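Local coordinates for ferripyochelin binding protein (Pyrococcus horikoshii, PDB 1V3W), which probably acts as a gamma-class carbonic anhydrase, hydrating carbon dioxide reversibly at zinc sites on the subunit interfaces of a trimer, at residues A[3-6]-A[10-13]; A[41-46]-A[50-55]; A[62-65]-A[71-74]; A[112-117]-A[146-151]. All blocks are in the same frame, centred on the assembly; numbering follows the deposited sequence.

Contact 1 (A[3-6]-A[10-13]); sequences IYEI and KPRI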
loop_
_atom_site.group_PDB
_atom_site.type_symbol
_atom_site.label_atom_id
_atom_site.label_comp_id
_atom_site.label_asym_id
_atom_site.label_seq_id
_atom_site.Cartn_x
_atom_site.Cartn_y
_atom_site.Cartn_z
ATOM N N ILE A 3 7.848 15.706 -8.472
ATOM C CA ILE A 3 6.856 16.052 -9.478
ATOM C C ILE A 3 7.433 15.906 -10.878
ATOM O O ILE A 3 8.569 16.303 -11.139
ATOM C CB ILE A 3 6.353 17.493 -9.248
ATOM C CG1 ILE A 3 5.798 17.610 -7.823
ATOM C CG2 ILE A 3 5.271 17.846 -10.260
ATOM C CD1 ILE A 3 4.725 16.776 -7.347
ATOM N N TYR A 4 6.643 15.329 -11.780
ATOM C CA TYR A 4 7.092 15.102 -13.154
ATOM C C TYR A 4 6.083 15.415 -14.248
ATOM O O TYR A 4 4.875 15.387 -14.032
ATOM C CB TYR A 4 7.455 13.624 -13.353
ATOM C CG TYR A 4 8.385 13.014 -12.337
ATOM C CD1 TYR A 4 9.734 12.815 -12.630
ATOM C CD2 TYR A 4 7.914 12.620 -11.086
ATOM C CE1 TYR A 4 10.591 12.237 -11.698
ATOM C CE2 TYR A 4 8.761 12.043 -10.148
ATOM C CZ TYR A 4 10.094 11.854 -10.458
ATOM O OH TYR A 4 10.925 11.285 -9.525
ATOM N N GLU A 5 6.602 15.709 -15.435
ATOM C CA GLU A 5 5.769 15.957 -16.599
ATOM C C GLU A 5 5.989 14.705 -17.430
ATOM O O GLU A 5 6.983 14.001 -17.240
ATOM C CB GLU A 5 6.276 17.142 -17.419
ATOM C CG GLU A 5 6.063 18.522 -16.848
ATOM C CD GLU A 5 6.775 19.574 -17.681
ATOM O OE1 GLU A 5 6.626 20.779 -17.395
ATOM O OE2 GLU A 5 7.496 19.186 -18.626
ATOM N N ILE A 6 5.070 14.411 -18.339
ATOM C CA ILE A 6 5.249 13.264 -19.206
ATOM C C ILE A 6 4.670 13.697 -20.518
ATOM O O ILE A 6 3.481 13.989 -20.667
ATOM C CB ILE A 6 4.622 11.957 -18.709
ATOM C CG1 ILE A 6 5.048 10.831 -19.661
ATOM C CG2 ILE A 6 3.121 12.069 -18.617
ATOM C CD1 ILE A 6 4.763 9.445 -19.149
ATOM N N LYS A 10 2.193 18.774 -17.659
ATOM C CA LYS A 10 2.788 19.207 -16.419
ATOM C C LYS A 10 1.648 19.298 -15.418
ATOM O O LYS A 10 0.551 19.743 -15.750
ATOM C CB LYS A 10 3.416 20.581 -16.617
ATOM C CG LYS A 10 4.285 21.037 -15.476
ATOM C CD LYS A 10 4.820 22.425 -15.750
ATOM C CE LYS A 10 5.903 22.818 -14.759
ATOM N NZ LYS A 10 5.381 23.225 -13.425
ATOM N N PRO A 11 1.871 18.837 -14.190
ATOM C CA PRO A 11 0.803 18.914 -13.187
ATOM C C PRO A 11 0.399 20.373 -12.919
ATOM O O PRO A 11 1.244 21.269 -12.962
ATOM C CB PRO A 11 1.450 18.273 -11.963
ATOM C CG PRO A 11 2.331 17.217 -12.577
ATOM C CD PRO A 11 2.968 17.962 -13.736
ATOM N N ARG A 12 -0.889 20.614 -12.679
ATOM C CA ARG A 12 -1.348 21.965 -12.352
ATOM C C ARG A 12 -1.625 21.916 -10.861
ATOM O O ARG A 12 -2.621 21.339 -10.418
ATOM C CB ARG A 12 -2.631 22.355 -13.089
ATOM C CG ARG A 12 -2.969 23.838 -12.871
ATOM C CD ARG A 12 -4.339 24.222 -13.402
ATOM N NE ARG A 12 -4.589 25.663 -13.336
ATOM C CZ ARG A 12 -5.805 26.197 -13.310
ATOM N NH1 ARG A 12 -6.866 25.405 -13.336
ATOM N NH2 ARG A 12 -5.968 27.513 -13.269
ATOM N N ILE A 13 -0.733 22.526 -10.092
ATOM C CA ILE A 13 -0.836 22.510 -8.643
ATOM C C ILE A 13 -1.037 23.891 -8.033
ATOM O O ILE A 13 -0.224 24.793 -8.230
ATOM C CB ILE A 13 0.431 21.867 -8.051
ATOM C CG1 ILE A 13 0.603 20.461 -8.630
ATOM C CG2 ILE A 13 0.342 21.819 -6.535
ATOM C CD1 ILE A 13 1.913 19.797 -8.266
#

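Contact 2 (A[41-46]-A[50-55]); sequences AVLRGD and IYVGKY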
loop_
_atom_site.group_PDB
_atom_site.type_symbol
_atom_site.label_atom_id
_atom_site.label_comp_id
_atom_site.label_asym_id
_atom_site.label_seq_id
_atom_site.Cartn_x
_atom_site.Cartn_y
_atom_site.Cartn_z
ATOM N N ALA A 41 2.503 8.652 -1.561
ATOM C CA ALA A 41 1.283 8.613 -2.357
ATOM C C ALA A 41 1.717 8.775 -3.811
ATOM O O ALA A 41 2.702 9.459 -4.092
ATOM C CB ALA A 41 0.352 9.746 -1.957
ATOM N N VAL A 42 0.995 8.144 -4.728
ATOM C CA VAL A 42 1.320 8.231 -6.146
ATOM C C VAL A 42 0.104 8.618 -6.973
ATOM O O VAL A 42 -0.920 7.941 -6.932
ATOM C CB VAL A 42 1.858 6.879 -6.695
ATOM C CG1 VAL A 42 2.178 7.011 -8.182
ATOM C CG2 VAL A 42 3.104 6.453 -5.920
ATOM N N LEU A 43 0.217 9.726 -7.701
ATOM C CA LEU A 43 -0.850 10.184 -8.585
ATOM C C LEU A 43 -0.224 10.131 -9.976
ATOM O O LEU A 43 0.518 11.028 -10.374
ATOM C CB LEU A 43 -1.293 11.614 -8.240
ATOM C CG LEU A 43 -2.104 11.777 -6.949
ATOM C CD1 LEU A 43 -1.212 11.527 -5.744
ATOM C CD2 LEU A 43 -2.692 13.174 -6.883
ATOM N N ARG A 44 -0.511 9.055 -10.703
ATOM C CA ARG A 44 0.060 8.866 -12.030
ATOM C C ARG A 44 -0.901 9.259 -13.146
ATOM O O ARG A 44 -1.776 8.490 -13.534
ATOM C CB ARG A 44 0.520 7.408 -12.182
ATOM C CG ARG A 44 1.253 7.097 -13.484
ATOM C CD ARG A 44 2.334 6.021 -13.285
ATOM N NE ARG A 44 1.811 4.756 -12.771
ATOM C CZ ARG A 44 1.322 3.775 -13.527
ATOM N NH1 ARG A 44 1.283 3.901 -14.847
ATOM N NH2 ARG A 44 0.880 2.660 -12.960
ATOM N N GLY A 45 -0.730 10.477 -13.656
ATOM C CA GLY A 45 -1.584 10.967 -14.725
ATOM C C GLY A 45 -0.970 10.745 -16.094
ATOM O O GLY A 45 -0.758 11.700 -16.844
ATOM N N ASP A 46 -0.691 9.487 -16.425
ATOM C CA ASP A 46 -0.079 9.159 -17.711
ATOM C C ASP A 46 -1.032 8.631 -18.781
ATOM O O ASP A 46 -0.612 8.362 -19.909
ATOM C CB ASP A 46 1.093 8.184 -17.514
ATOM C CG ASP A 46 0.696 6.909 -16.785
ATOM O OD1 ASP A 46 -0.502 6.722 -16.483
ATOM O OD2 ASP A 46 1.600 6.087 -16.514
ATOM N N ILE A 50 -6.138 13.115 -13.671
ATOM C CA ILE A 50 -6.494 12.853 -12.281
ATOM C C ILE A 50 -6.744 14.246 -11.727
ATOM O O ILE A 50 -5.834 15.075 -11.686
ATOM C CB ILE A 50 -5.351 12.200 -11.487
ATOM C CG1 ILE A 50 -5.085 10.797 -12.032
ATOM C CG2 ILE A 50 -5.724 12.136 -10.002
ATOM C CD1 ILE A 50 -3.810 10.174 -11.507
ATOM N N TYR A 51 -7.988 14.506 -11.336
ATOM C CA TYR A 51 -8.372 15.803 -10.797
ATOM C C TYR A 51 -8.729 15.673 -9.323
ATOM O O TYR A 51 -9.523 14.809 -8.953
ATOM C CB TYR A 51 -9.585 16.342 -11.561
ATOM C CG TYR A 51 -10.066 17.686 -11.071
ATOM C CD1 TYR A 51 -9.593 18.867 -11.640
ATOM C CD2 TYR A 51 -10.968 17.778 -10.014
ATOM C CE1 TYR A 51 -10.012 20.111 -11.166
ATOM C CE2 TYR A 51 -11.387 19.010 -9.531
ATOM C CZ TYR A 51 -10.907 20.168 -10.110
ATOM O OH TYR A 51 -11.328 21.377 -9.615
ATOM N N VAL A 52 -8.139 16.526 -8.490
ATOM C CA VAL A 52 -8.415 16.516 -7.059
ATOM C C VAL A 52 -8.965 17.883 -6.650
ATOM O O VAL A 52 -8.250 18.887 -6.686
ATOM C CB VAL A 52 -7.144 16.203 -6.249
ATOM C CG1 VAL A 52 -7.477 16.114 -4.766
ATOM C CG2 VAL A 52 -6.537 14.892 -6.735
ATOM N N GLY A 53 -10.236 17.898 -6.258
ATOM C CA GLY A 53 -10.906 19.131 -5.872
ATOM C C GLY A 53 -10.456 19.770 -4.574
ATOM O O GLY A 53 -9.716 19.174 -3.796
ATOM N N LYS A 54 -10.935 20.987 -4.333
ATOM C CA LYS A 54 -10.570 21.743 -3.143
ATOM C C LYS A 54 -10.766 21.026 -1.814
ATOM O O LYS A 54 -11.725 20.276 -1.624
ATOM C CB LYS A 54 -11.341 23.072 -3.099
ATOM C CG LYS A 54 -11.018 24.030 -4.238
ATOM C CD LYS A 54 -11.437 25.466 -3.914
ATOM C CE LYS A 54 -12.943 25.610 -3.741
ATOM N NZ LYS A 54 -13.683 25.360 -5.009
ATOM N N TYR A 55 -9.830 21.277 -0.902
ATOM C CA TYR A 55 -9.862 20.738 0.458
ATOM C C TYR A 55 -9.745 19.227 0.570
ATOM O O TYR A 55 -10.059 18.664 1.622
ATOM C CB TYR A 55 -11.156 21.156 1.162
ATOM C CG TYR A 55 -11.603 22.579 0.919
ATOM C CD1 TYR A 55 -10.915 23.657 1.470
ATOM C CD2 TYR A 55 -12.739 22.840 0.161
ATOM C CE1 TYR A 55 -11.357 24.966 1.275
ATOM C CE2 TYR A 55 -13.190 24.141 -0.041
ATOM C CZ TYR A 55 -12.497 25.196 0.520
ATOM O OH TYR A 55 -12.957 26.481 0.338
#

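Contact 3 (A[62-65]-A[71-74]); sequences VSIH and PTEI. With ZN (zinc ion), chain B.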
loop_
_atom_site.group_PDB
_atom_site.type_symbol
_atom_site.label_atom_id
_atom_site.label_comp_id
_atom_site.label_asym_id
_atom_site.label_seq_id
_atom_site.Cartn_x
_atom_site.Cartn_y
_atom_site.Cartn_z
ATOM N N VAL A 62 -1.068 5.875 -0.850
ATOM C CA VAL A 62 -2.247 5.766 -1.702
ATOM C C VAL A 62 -1.775 5.782 -3.154
ATOM O O VAL A 62 -0.740 6.364 -3.465
ATOM C CB VAL A 62 -3.184 6.984 -1.515
ATOM C CG1 VAL A 62 -4.190 7.070 -2.664
ATOM C CG2 VAL A 62 -3.915 6.876 -0.197
ATOM N N SER A 63 -2.512 5.111 -4.032
ATOM C CA SER A 63 -2.197 5.147 -5.453
ATOM C C SER A 63 -3.454 5.596 -6.186
ATOM O O SER A 63 -4.562 5.164 -5.854
ATOM C CB SER A 63 -1.795 3.769 -5.991
ATOM O OG SER A 63 -0.579 3.328 -5.426
ATOM N N ILE A 64 -3.290 6.493 -7.151
ATOM C CA ILE A 64 -4.413 6.936 -7.962
ATOM C C ILE A 64 -3.972 6.800 -9.408
ATOM O O ILE A 64 -2.893 7.260 -9.786
ATOM C CB ILE A 64 -4.813 8.401 -7.689
ATOM C CG1 ILE A 64 -5.174 8.575 -6.214
ATOM C CG2 ILE A 64 -6.015 8.777 -8.564
ATOM C CD1 ILE A 64 -5.625 9.980 -5.846
ATOM N N HIS A 65 -4.793 6.129 -10.206
ATOM C CA HIS A 65 -4.486 5.931 -11.610
ATOM C C HIS A 65 -5.786 5.960 -12.400
ATOM O O HIS A 65 -6.858 6.197 -11.838
ATOM C CB HIS A 65 -3.774 4.593 -11.815
ATOM C CG HIS A 65 -3.080 4.478 -13.135
ATOM N ND1 HIS A 65 -3.074 3.315 -13.874
ATOM C CD2 HIS A 65 -2.368 5.382 -13.848
ATOM C CE1 HIS A 65 -2.388 3.509 -14.989
ATOM N NE2 HIS A 65 -1.950 4.755 -14.997
ATOM N N PRO A 71 -11.166 8.726 -16.597
ATOM C CA PRO A 71 -10.331 9.594 -15.769
ATOM C C PRO A 71 -10.755 9.468 -14.311
ATOM O O PRO A 71 -11.813 8.907 -14.010
ATOM C CB PRO A 71 -10.609 10.980 -16.339
ATOM C CG PRO A 71 -12.036 10.874 -16.775
ATOM C CD PRO A 71 -12.079 9.518 -17.442
ATOM N N THR A 72 -9.923 9.957 -13.402
ATOM C CA THR A 72 -10.274 9.920 -11.994
ATOM C C THR A 72 -10.581 11.348 -11.598
ATOM O O THR A 72 -9.739 12.233 -11.738
ATOM C CB THR A 72 -9.130 9.375 -11.124
ATOM O OG1 THR A 72 -8.993 7.966 -11.347
ATOM C CG2 THR A 72 -9.427 9.619 -9.649
ATOM N N GLU A 73 -11.808 11.554 -11.149
ATOM C CA GLU A 73 -12.206 12.874 -10.712
ATOM C C GLU A 73 -12.649 12.831 -9.271
ATOM O O GLU A 73 -13.616 12.152 -8.923
ATOM C CB GLU A 73 -13.301 13.407 -11.573
ATOM C CG GLU A 73 -13.877 14.665 -10.981
ATOM C CD GLU A 73 -13.750 15.835 -11.908
ATOM O OE1 GLU A 73 -13.072 15.715 -12.958
ATOM O OE2 GLU A 73 -14.337 16.878 -11.569
ATOM N N ILE A 74 -11.947 13.600 -8.446
ATOM C CA ILE A 74 -12.229 13.658 -7.022
ATOM C C ILE A 74 -12.821 15.019 -6.681
ATOM O O ILE A 74 -12.311 16.050 -7.121
ATOM C CB ILE A 74 -10.941 13.452 -6.201
ATOM C CG1 ILE A 74 -10.275 12.132 -6.597
ATOM C CG2 ILE A 74 -11.264 13.469 -4.718
ATOM C CD1 ILE A 74 -11.130 10.910 -6.353
HETATM ZN ZN ZN B . -3.816 1.278 -13.332
HETATM O O HOH W 1 -2.890 0.023 -14.282
#

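Contact 4 (A[112-117]-A[146-151]); sequences HVIIGA and EEEIEW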
loop_
_atom_site.group_PDB
_atom_site.type_symbol
_atom_site.label_atom_id
_atom_site.label_comp_id
_atom_site.label_asym_id
_atom_site.label_seq_id
_atom_site.Cartn_x
_atom_site.Cartn_y
_atom_site.Cartn_z
ATOM N N HIS A 112 -21.261 12.813 0.458
ATOM C CA HIS A 112 -21.480 12.410 1.841
ATOM C C HIS A 112 -21.575 10.894 1.933
ATOM O O HIS A 112 -22.589 10.333 2.353
ATOM C CB HIS A 112 -22.753 13.057 2.387
ATOM C CG HIS A 112 -22.636 14.537 2.581
ATOM N ND1 HIS A 112 -21.769 15.103 3.490
ATOM C CD2 HIS A 112 -23.277 15.569 1.982
ATOM C CE1 HIS A 112 -21.880 16.418 3.444
ATOM N NE2 HIS A 112 -22.788 16.728 2.537
ATOM N N VAL A 113 -20.494 10.240 1.527
ATOM C CA VAL A 113 -20.406 8.789 1.542
ATOM C C VAL A 113 -19.169 8.352 2.309
ATOM O O VAL A 113 -18.142 9.029 2.298
ATOM C CB VAL A 113 -20.315 8.225 0.100
ATOM C CG1 VAL A 113 -19.917 6.750 0.126
ATOM C CG2 VAL A 113 -21.650 8.395 -0.604
ATOM N N ILE A 114 -19.281 7.227 3.001
ATOM C CA ILE A 114 -18.145 6.677 3.718
ATOM C C ILE A 114 -17.951 5.269 3.195
ATOM O O ILE A 114 -18.881 4.462 3.202
ATOM C CB ILE A 114 -18.376 6.613 5.244
ATOM C CG1 ILE A 114 -18.433 8.032 5.817
ATOM C CG2 ILE A 114 -17.243 5.831 5.916
ATOM C CD1 ILE A 114 -18.681 8.082 7.311
ATOM N N ILE A 115 -16.752 4.999 2.690
ATOM C CA ILE A 115 -16.407 3.678 2.194
ATOM C C ILE A 115 -15.593 3.065 3.327
ATOM O O ILE A 115 -14.591 3.637 3.759
ATOM C CB ILE A 115 -15.534 3.756 0.924
ATOM C CG1 ILE A 115 -16.254 4.556 -0.170
ATOM C CG2 ILE A 115 -15.197 2.351 0.443
ATOM C CD1 ILE A 115 -17.573 3.959 -0.627
ATOM N N GLY A 116 -16.032 1.916 3.821
ATOM C CA GLY A 116 -15.327 1.275 4.916
ATOM C C GLY A 116 -13.924 0.815 4.576
ATOM O O GLY A 116 -13.584 0.605 3.410
ATOM N N ALA A 117 -13.101 0.662 5.610
ATOM C CA ALA A 117 -11.729 0.202 5.438
ATOM C C ALA A 117 -11.731 -1.168 4.775
ATOM O O ALA A 117 -12.500 -2.050 5.156
ATOM C CB ALA A 117 -11.034 0.121 6.793
ATOM N N GLU A 146 -26.101 11.534 11.404
ATOM C CA GLU A 146 -25.753 12.949 11.407
ATOM C C GLU A 146 -24.295 13.154 11.815
ATOM O O GLU A 146 -23.601 14.013 11.265
ATOM C CB GLU A 146 -26.681 13.716 12.354
ATOM C CG GLU A 146 -28.102 13.872 11.829
ATOM C CD GLU A 146 -29.034 14.519 12.838
ATOM O OE1 GLU A 146 -28.610 15.485 13.508
ATOM O OE2 GLU A 146 -30.194 14.069 12.951
ATOM N N GLU A 147 -23.832 12.357 12.774
ATOM C CA GLU A 147 -22.459 12.455 13.254
ATOM C C GLU A 147 -21.469 12.096 12.148
ATOM O O GLU A 147 -20.448 12.761 11.973
ATOM C CB GLU A 147 -22.246 11.528 14.456
ATOM C CG GLU A 147 -23.253 11.733 15.580
ATOM C CD GLU A 147 -24.378 10.712 15.555
ATOM O OE1 GLU A 147 -24.250 9.670 16.235
ATOM O OE2 GLU A 147 -25.382 10.945 14.849
ATOM N N GLU A 148 -21.777 11.041 11.402
ATOM C CA GLU A 148 -20.908 10.604 10.317
ATOM C C GLU A 148 -20.911 11.631 9.192
ATOM O O GLU A 148 -19.891 11.851 8.542
ATOM C CB GLU A 148 -21.369 9.247 9.791
ATOM C CG GLU A 148 -21.408 8.173 10.871
ATOM C CD GLU A 148 -21.934 6.845 10.369
ATOM O OE1 GLU A 148 -22.977 6.837 9.681
ATOM O OE2 GLU A 148 -21.311 5.805 10.675
ATOM N N ILE A 149 -22.060 12.259 8.964
ATOM C CA ILE A 149 -22.174 13.267 7.918
ATOM C C ILE A 149 -21.297 14.470 8.253
ATOM O O ILE A 149 -20.612 15.009 7.383
ATOM C CB ILE A 149 -23.645 13.719 7.738
ATOM C CG1 ILE A 149 -24.465 12.561 7.159
ATOM C CG2 ILE A 149 -23.718 14.933 6.819
ATOM C CD1 ILE A 149 -25.961 12.827 7.079
ATOM N N GLU A 150 -21.308 14.892 9.514
ATOM C CA GLU A 150 -20.492 16.026 9.922
ATOM C C GLU A 150 -19.022 15.624 9.813
ATOM O O GLU A 150 -18.162 16.453 9.512
ATOM C CB GLU A 150 -20.839 16.441 11.359
ATOM C CG GLU A 150 -22.317 16.796 11.555
ATOM C CD GLU A 150 -22.632 18.268 11.319
ATOM O OE1 GLU A 150 -23.733 18.567 10.807
ATOM O OE2 GLU A 150 -21.794 19.129 11.662
ATOM N N TRP A 151 -18.741 14.344 10.042
ATOM C CA TRP A 151 -17.376 13.836 9.961
ATOM C C TRP A 151 -16.856 13.829 8.520
ATOM O O TRP A 151 -15.655 13.989 8.293
ATOM C CB TRP A 151 -17.299 12.421 10.552
ATOM C CG TRP A 151 -15.916 11.823 10.541
ATOM C CD1 TRP A 151 -15.540 10.642 9.970
ATOM C CD2 TRP A 151 -14.731 12.388 11.122
ATOM N NE1 TRP A 151 -14.195 10.434 10.160
ATOM C CE2 TRP A 151 -13.674 11.482 10.864
ATOM C CE3 TRP A 151 -14.459 13.557 11.840
ATOM C CZ2 TRP A 151 -12.363 11.723 11.293
ATOM C CZ3 TRP A 151 -13.153 13.795 12.266
ATOM C CH2 TRP A 151 -12.123 12.876 11.993
#

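Contact 1 (A[3-6]-A[10-13])
Ile3 CG1 lies anti to the carbonyl carbon (chi1 -57°), which leaves CG2 anti to the backbone N and directs it at Pro11, where it meets ring atom CG at 3.8 Å. A bend at the next torsion (chi2 -58°) turns the longer branch toward Ile13, so that Ile3 CD1 ends 4.2 Å from Ile13 CD1. Ile3 was modelled in two conformers, and these distances belong to one of them. The proline ring and Ile3 run alongside each other, pointing opposite ways, and Pro11 CD is also 3.2 Å from Tyr4 O. Proline suits the place: it brings a compact apolar ring and has no N-H of its own. Strands 2-6 and 12-13 open two different parallel sheets of a left-handed beta-helix, and the contact spans the inside of its first coil; Val25 of the next coil touches both Ile3 and Pro11. Further along, the extended side chain of Glu5 crosses the aliphatic part of Lys10 in the conformer described; a second was modelled, and all its closest approaches are doubtful. In this conformer the charged ends stay apart, Glu5 OE1 and Lys10 NZ being 4.8 Å from each other. Tyr4 points away from this interior, and its hydroxyl hydrogen-bonds to Glu21 and Asn22 of the second subunit, whose strand pairs antiparallel with Tyr4, Glu5 and Ile6.

Contact 2 (A[41-46]-A[50-55])
Ile50 drives its long branch into the backbone of the facing strand, beside Leu43, Arg44 and Gly45. With CG1 anti to the carbonyl carbon (chi1 -66°) and the branch extended beyond it, Ile50 CD1 arrives 3.3 Å from Arg44 O and 3.8 Å from Gly45 N. Gly45 presents backbone, with no side chain, to this methyl, while Leu43 CB flanks it at 4.4 Å from Ile50 CD1. Tyr51 turns outward, as alternate residues of a strand do, to pack on Val30 of the neighbouring coil. Val52 faces inward again and puts its CG2 4.2 Å from Leu43 CD2; a beta-branched valine suits this inward-facing strand position and meets the leucine methyl to methyl. Strands 42-45 and 50-52 lie on two sheets of one beta-helix coil, their short axes 8.2 Å apart and their directions 131° from each other. The polar chemistry points the other way, from the outer face of strand 42-45. Arg44 NH1 donates to Asp46 OD2 (2.8 Å, N-H...O angle 155°), which receives it on its syn lone pair and nearly in the guanidinium plane. Arg44 NH2 makes a salt bridge with Asp60 of the second subunit. Segment 41-46 thus gives aliphatic groups to a buried apolar interior and a charged network to the interface near zinc, where two carboxylates orient the guanidinium and probably offset much of its charge.

Contact 3 (A[62-65]-A[71-74])
The zinc site between two subunits takes one of its ligands from this contact. His65 ND1 binds zinc at 2.2 Å, and a water molecule, His87 of the same chain and His82 of the second subunit complete the coordination. CG of His65 stands anti to the backbone N (chi1 -163°), which carries the imidazole outward from the coil to the metal. The other ring nitrogen, His65 NE2, is hydrogen-bonded to Asp46 OD1, a second-shell carboxylate that fixes the rotation of the imidazole and probably polarises it. The backbone of the same residue is held from inside: Thr72 OG1 donates to His65 O at 2.8 Å, with a C=O...O angle of 149° and the donor tilted 29° from the carbonyl plane. Threonine suits this buried spot because its two branches do different work. While the hydroxyl satisfies the carbonyl, Thr72 CG2 turns to the aliphatic core and meets Ile64 CG2 at 3.7 Å. Ile64 also packs on Leu43 of the preceding coil and on Ile80 of the third sheet. A three-histidine zinc site shared by neighbouring subunits, its ligands carried on a left-handed beta-helix, is the hallmark of gamma-class carbonic anhydrases.

Contact 4 (A[112-117]-A[146-151])
The start of the C-terminal helix 146-169 packs here against the outside of the beta-helix, on the sheet that contains strand 113-115. Two pairs of side chains make the contact, each crossing at about a right angle. In the first, Ile149 CG2 approaches the imidazole of His112 obliquely, 4.3 Å from the ring centroid and 29° off its normal, an off-centre CH-pi contact; its closest ring atom is His112 ND1 at 3.9 Å. That nitrogen is also hydrogen-bonded to Thr152 OG1 nearly one turn further along the helix, so histidine serves both as a flat surface for a methyl and as a polar tie. Tyr94 stacks on the same ring, and the ring of Tyr130 meets it nearly parallel. In the second pair, Ile114 reaches out from the sheet with chi2 near 180°, and this extended branch sets CD1 3.8 Å from Glu148 CB. The helix thus offers the isoleucine the aliphatic root of a glutamate, while the carboxylate leads elsewhere: OE1 accepts from the backbone N of Thr145, and OE2 forms a salt bridge with Arg142. Leu144, just before the helix, touches both Ile114 and Ile149 and adds to the apolar patch. A C-terminal helix laid along one flank of a left-handed beta-helix is typical of gamma-class carbonic anhydrases.

In the fold
Contacts 1, 2 and 3 join the same two parallel sheets; contacts 2 and 3 lie on successive coils, and one coil separates contact 1 from contact 2. Contact 4 ties the third sheet to the C-terminal helix. Contacts 2 and 3 are core, their centres about 6 Å apart; adjacent strands link them through Val42 O and Ile64 N at 2.8 Å. Contact 1, at the end coil, is only partly buried and touches contact 2 through Ile6. Interior aliphatic packing is shared by these three, yet contact 3 alone adds a hydrogen bond between its segments and a metal ligand. Contact 4, on the surface, relies on an off-centre CH-pi contact and the aliphatic part of a glutamate, its polar ends bonded elsewhere.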